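Local coordinates for fibronectin type III domain-containing protein (Simiduia agarivorans, PDB 6P2K), which probably hydrolyses xyloglucan-type beta-glucans as a GH74 glycoside hydrolase, this chain being the part built from seven-bladed beta-propellers, at residues M533-D538 / P553-Y558. Residues are numbered along the deposited sequence; the frame is centred on the assembly and turned at random.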
ATOM      1  N   MET B 533       5.394 -26.719 -31.159  1.00 17.62           N
ATOM      2  CA  MET B 533       6.053 -26.482 -29.883  1.00 19.09           C
ATOM      3  C   MET B 533       6.443 -25.018 -29.746  1.00 21.62           C
ATOM      4  O   MET B 533       6.976 -24.412 -30.681  1.00 19.17           O
ATOM      5  CB  MET B 533       7.295 -27.356 -29.720  1.00 20.90           C
ATOM      6  CG  MET B 533       7.866 -27.299 -28.308  1.00 28.93           C
ATOM      7  SD  MET B 533       9.091 -28.570 -27.967  1.00 40.73           S
ATOM      8  CE  MET B 533       8.032 -29.949 -27.544  1.00 42.37           C
ATOM      9  N   TYR B 534       6.185 -24.463 -28.564  1.00 17.09           N
ATOM     10  CA  TYR B 534       6.430 -23.059 -28.285  1.00 20.82           C
ATOM     11  C   TYR B 534       7.247 -22.935 -27.007  1.00 23.29           C
ATOM     12  O   TYR B 534       7.327 -23.863 -26.198  1.00 21.63           O
ATOM     13  CB  TYR B 534       5.117 -22.274 -28.171  1.00 19.89           C
ATOM     14  CG  TYR B 534       4.326 -22.292 -29.457  1.00 20.82           C
ATOM     15  CD1 TYR B 534       3.588 -23.411 -29.828  1.00 18.83           C
ATOM     16  CD2 TYR B 534       4.334 -21.198 -30.314  1.00 19.72           C
ATOM     17  CE1 TYR B 534       2.880 -23.437 -31.012  1.00 19.42           C
ATOM     18  CE2 TYR B 534       3.621 -21.216 -31.495  1.00 19.59           C
ATOM     19  CZ  TYR B 534       2.903 -22.339 -31.841  1.00 22.32           C
ATOM     20  OH  TYR B 534       2.193 -22.363 -33.019  1.00 29.20           O
ATOM     21  N   MET B 535       7.864 -21.771 -26.843  1.00 24.85           N
ATOM     22  CA  MET B 535       8.834 -21.555 -25.781  1.00 24.58           C
ATOM     23  C   MET B 535       8.607 -20.190 -25.155  1.00 20.51           C
ATOM     24  O   MET B 535       8.413 -19.202 -25.867  1.00 18.83           O
ATOM     25  CB  MET B 535      10.262 -21.659 -26.332  1.00 26.28           C
ATOM     26  CG  MET B 535      11.359 -21.395 -25.322  1.00 28.71           C
ATOM     27  SD  MET B 535      12.982 -21.825 -25.981  1.00 31.04           S
ATOM     28  CE  MET B 535      13.249 -20.490 -27.145  1.00 28.09           C
ATOM     29  N   VAL B 536       8.610 -20.144 -23.829  1.00 23.04           N
ATOM     30  CA  VAL B 536       8.751 -18.901 -23.084  1.00 22.70           C
ATOM     31  C   VAL B 536      10.221 -18.798 -22.703  1.00 23.32           C
ATOM     32  O   VAL B 536      10.706 -19.547 -21.847  1.00 24.44           O
ATOM     33  CB  VAL B 536       7.838 -18.861 -21.854  1.00 22.71           C
ATOM     34  CG1 VAL B 536       8.146 -17.631 -21.010  1.00 24.10           C
ATOM     35  CG2 VAL B 536       6.374 -18.862 -22.286  1.00 22.71           C
ATOM     36  N   GLU B 537      10.941 -17.887 -23.360  1.00 23.93           N
ATOM     37  CA  GLU B 537      12.386 -17.808 -23.170  1.00 27.69           C
ATOM     38  C   GLU B 537      12.739 -17.466 -21.726  1.00 25.36           C
ATOM     39  O   GLU B 537      13.662 -18.052 -21.148  1.00 23.19           O
ATOM     40  CB  GLU B 537      12.977 -16.775 -24.130  1.00 35.25           C
ATOM     41  CG  GLU B 537      14.449 -16.480 -23.902  1.00 46.17           C
ATOM     42  CD  GLU B 537      15.350 -17.484 -24.591  1.00 54.59           C
ATOM     43  OE1 GLU B 537      16.463 -17.743 -24.080  1.00 56.81           O
ATOM     44  OE2 GLU B 537      14.941 -18.015 -25.647  1.00 58.50           O
ATOM     45  N   ASP B 538      12.011 -16.524 -21.129  1.00 22.89           N
ATOM     46  CA  ASP B 538      12.246 -16.123 -19.744  1.00 22.70           C
ATOM     47  C   ASP B 538      10.896 -15.757 -19.147  1.00 20.32           C
ATOM     48  O   ASP B 538      10.299 -14.751 -19.543  1.00 18.07           O
ATOM     49  CB  ASP B 538      13.223 -14.951 -19.667  1.00 26.39           C
ATOM     50  CG  ASP B 538      13.641 -14.626 -18.242  1.00 31.82           C
ATOM     51  OD1 ASP B 538      12.758 -14.415 -17.383  1.00 34.19           O
ATOM     52  OD2 ASP B 538      14.861 -14.580 -17.979  1.00 38.21           O
ATOM     53  N   PRO B 553       5.184 -11.834 -26.521  1.00 23.67           N
ATOM     54  CA  PRO B 553       4.918 -13.010 -27.359  1.00 24.06           C
ATOM     55  C   PRO B 553       5.728 -14.216 -26.913  1.00 19.81           C
ATOM     56  O   PRO B 553       6.843 -14.088 -26.402  1.00 20.93           O
ATOM     57  CB  PRO B 553       5.338 -12.551 -28.762  1.00 22.40           C
ATOM     58  CG  PRO B 553       5.272 -11.061 -28.711  1.00 22.77           C
ATOM     59  CD  PRO B 553       5.668 -10.690 -27.310  1.00 22.10           C
ATOM     60  N   VAL B 554       5.147 -15.400 -27.102  1.00 18.49           N
ATOM     61  CA  VAL B 554       5.897 -16.641 -26.953  1.00 19.33           C
ATOM     62  C   VAL B 554       6.753 -16.815 -28.200  1.00 23.52           C
ATOM     63  O   VAL B 554       6.630 -16.047 -29.162  1.00 21.74           O
ATOM     64  CB  VAL B 554       4.974 -17.855 -26.743  1.00 19.87           C
ATOM     65  CG1 VAL B 554       4.113 -17.669 -25.503  1.00 17.23           C
ATOM     66  CG2 VAL B 554       4.106 -18.083 -27.974  1.00 20.68           C
ATOM     67  N   THR B 555       7.624 -17.816 -28.192  1.00 22.78           N
ATOM     68  CA  THR B 555       8.457 -18.146 -29.341  1.00 24.88           C
ATOM     69  C   THR B 555       8.058 -19.515 -29.873  1.00 22.80           C
ATOM     70  O   THR B 555       8.012 -20.488 -29.116  1.00 23.63           O
ATOM     71  CB  THR B 555       9.940 -18.151 -28.968  1.00 24.68           C
ATOM     72  OG1 THR B 555      10.282 -16.917 -28.322  1.00 27.64           O
ATOM     73  CG2 THR B 555      10.805 -18.333 -30.214  1.00 23.94           C
ATOM     74  N   GLN B 556       7.772 -19.590 -31.167  1.00 23.27           N
ATOM     75  CA  GLN B 556       7.552 -20.881 -31.804  1.00 25.25           C
ATOM     76  C   GLN B 556       8.894 -21.481 -32.198  1.00 22.69           C
ATOM     77  O   GLN B 556       9.716 -20.816 -32.836  1.00 19.99           O
ATOM     78  CB  GLN B 556       6.658 -20.741 -33.036  1.00 26.86           C
ATOM     79  CG  GLN B 556       6.273 -22.080 -33.649  1.00 31.14           C
ATOM     80  CD  GLN B 556       5.432 -21.938 -34.903  1.00 41.78           C
ATOM     81  OE1 GLN B 556       4.356 -21.345 -34.879  1.00 46.18           O
ATOM     82  NE2 GLN B 556       5.922 -22.487 -36.008  1.00 45.87           N
ATOM     83  N   ILE B 557       9.122 -22.734 -31.816  1.00 22.63           N
ATOM     84  CA  ILE B 557      10.347 -23.435 -32.186  1.00 23.52           C
ATOM     85  C   ILE B 557      10.100 -24.649 -33.068  1.00 24.08           C
ATOM     86  O   ILE B 557      11.069 -25.209 -33.602  1.00 25.78           O
ATOM     87  CB  ILE B 557      11.173 -23.837 -30.942  1.00 21.65           C
ATOM     88  CG1 ILE B 557      10.489 -24.954 -30.157  1.00 19.64           C
ATOM     89  CG2 ILE B 557      11.398 -22.631 -30.041  1.00 21.81           C
ATOM     90  CD1 ILE B 557      11.279 -25.378 -28.930  1.00 16.00           C
ATOM     91  N   TYR B 558       8.849 -25.063 -33.268  1.00 21.97           N
ATOM     92  CA  TYR B 558       8.559 -26.220 -34.108  1.00 24.20           C
ATOM     93  C   TYR B 558       7.126 -26.135 -34.619  1.00 24.90           C
ATOM     94  O   TYR B 558       6.197 -25.994 -33.820  1.00 23.00           O
ATOM     95  CB  TYR B 558       8.770 -27.524 -33.326  1.00 21.99           C
ATOM     96  CG  TYR B 558       8.429 -28.773 -34.108  1.00 22.72           C
ATOM     97  CD1 TYR B 558       9.294 -29.267 -35.078  1.00 21.40           C
ATOM     98  CD2 TYR B 558       7.236 -29.457 -33.880  1.00 21.10           C
ATOM     99  CE1 TYR B 558       8.986 -30.409 -35.799  1.00 22.98           C
ATOM    100  CE2 TYR B 558       6.919 -30.602 -34.594  1.00 22.25           C
ATOM    101  CZ  TYR B 558       7.800 -31.072 -35.551  1.00 22.44           C
ATOM    102  OH  TYR B 558       7.501 -32.203 -36.269  1.00 21.04           O
TER
HETATM  103  O   HOH W   1      10.067 -16.230 -25.582  1.00 24.57           O
HETATM  104  O   HOH W   2      13.224 -17.014 -27.798  0.50 23.29           O
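Tyr534 lies across the aliphatic part of Gln556: Gln556 CB comes within 3.4 Å of Tyr534 CE2, and ring and amide planes stand 81° apart, so the two flat groups do not stack. Val554 CG2 touches the same ring at Tyr534 CD2 (3.9 Å). An alanine in place of Tyr534 would probably open a gap beside Val554 and leave the Gln556 side chain freer to turn. The side chains of Met533, Met535 and Ile557 meet through apolar carbons and sulphur; Ile557 CG2 reaches Met535 CB at 4.0 Å, while a chi1 of 70° sets Ile557 CG1 between the backbone N and the carbonyl carbon, and the extended chi2 carries CD1 on against Met533 CG.

Next to Tyr534 and Gln556, a non-hydrogen-bonded antiparallel pair, the register shifts at a classic beta bulge. Met533 O accepts from both Ile557 N (3.0 Å) and Tyr558 N (3.3 Å), so two residues face one. Beyond Tyr534, Met535 and Thr555 form an antiparallel hydrogen-bonded pair, with Thr555 N to Met535 O at 2.8 Å. One water accepts from Glu537 N and lies 2.8 Å from Thr555 OG1; a second links that hydroxyl to Glu537 OE2.

Strand 555-559 is outermost in a four-stranded antiparallel propeller blade, joined to strand 532-536 through helix 539-547. Trp605 and Phe607 of strand 605-615 pack on the face of Met533, Met535 and Ile557. Tyr558, whose OH bonds to Ala567 N, touches zinc ligand Asp566. The chemistry thus implies an edge strand pinned by backbone bonds and apolar packing, its bulge lying just before zinc ligand Glu559.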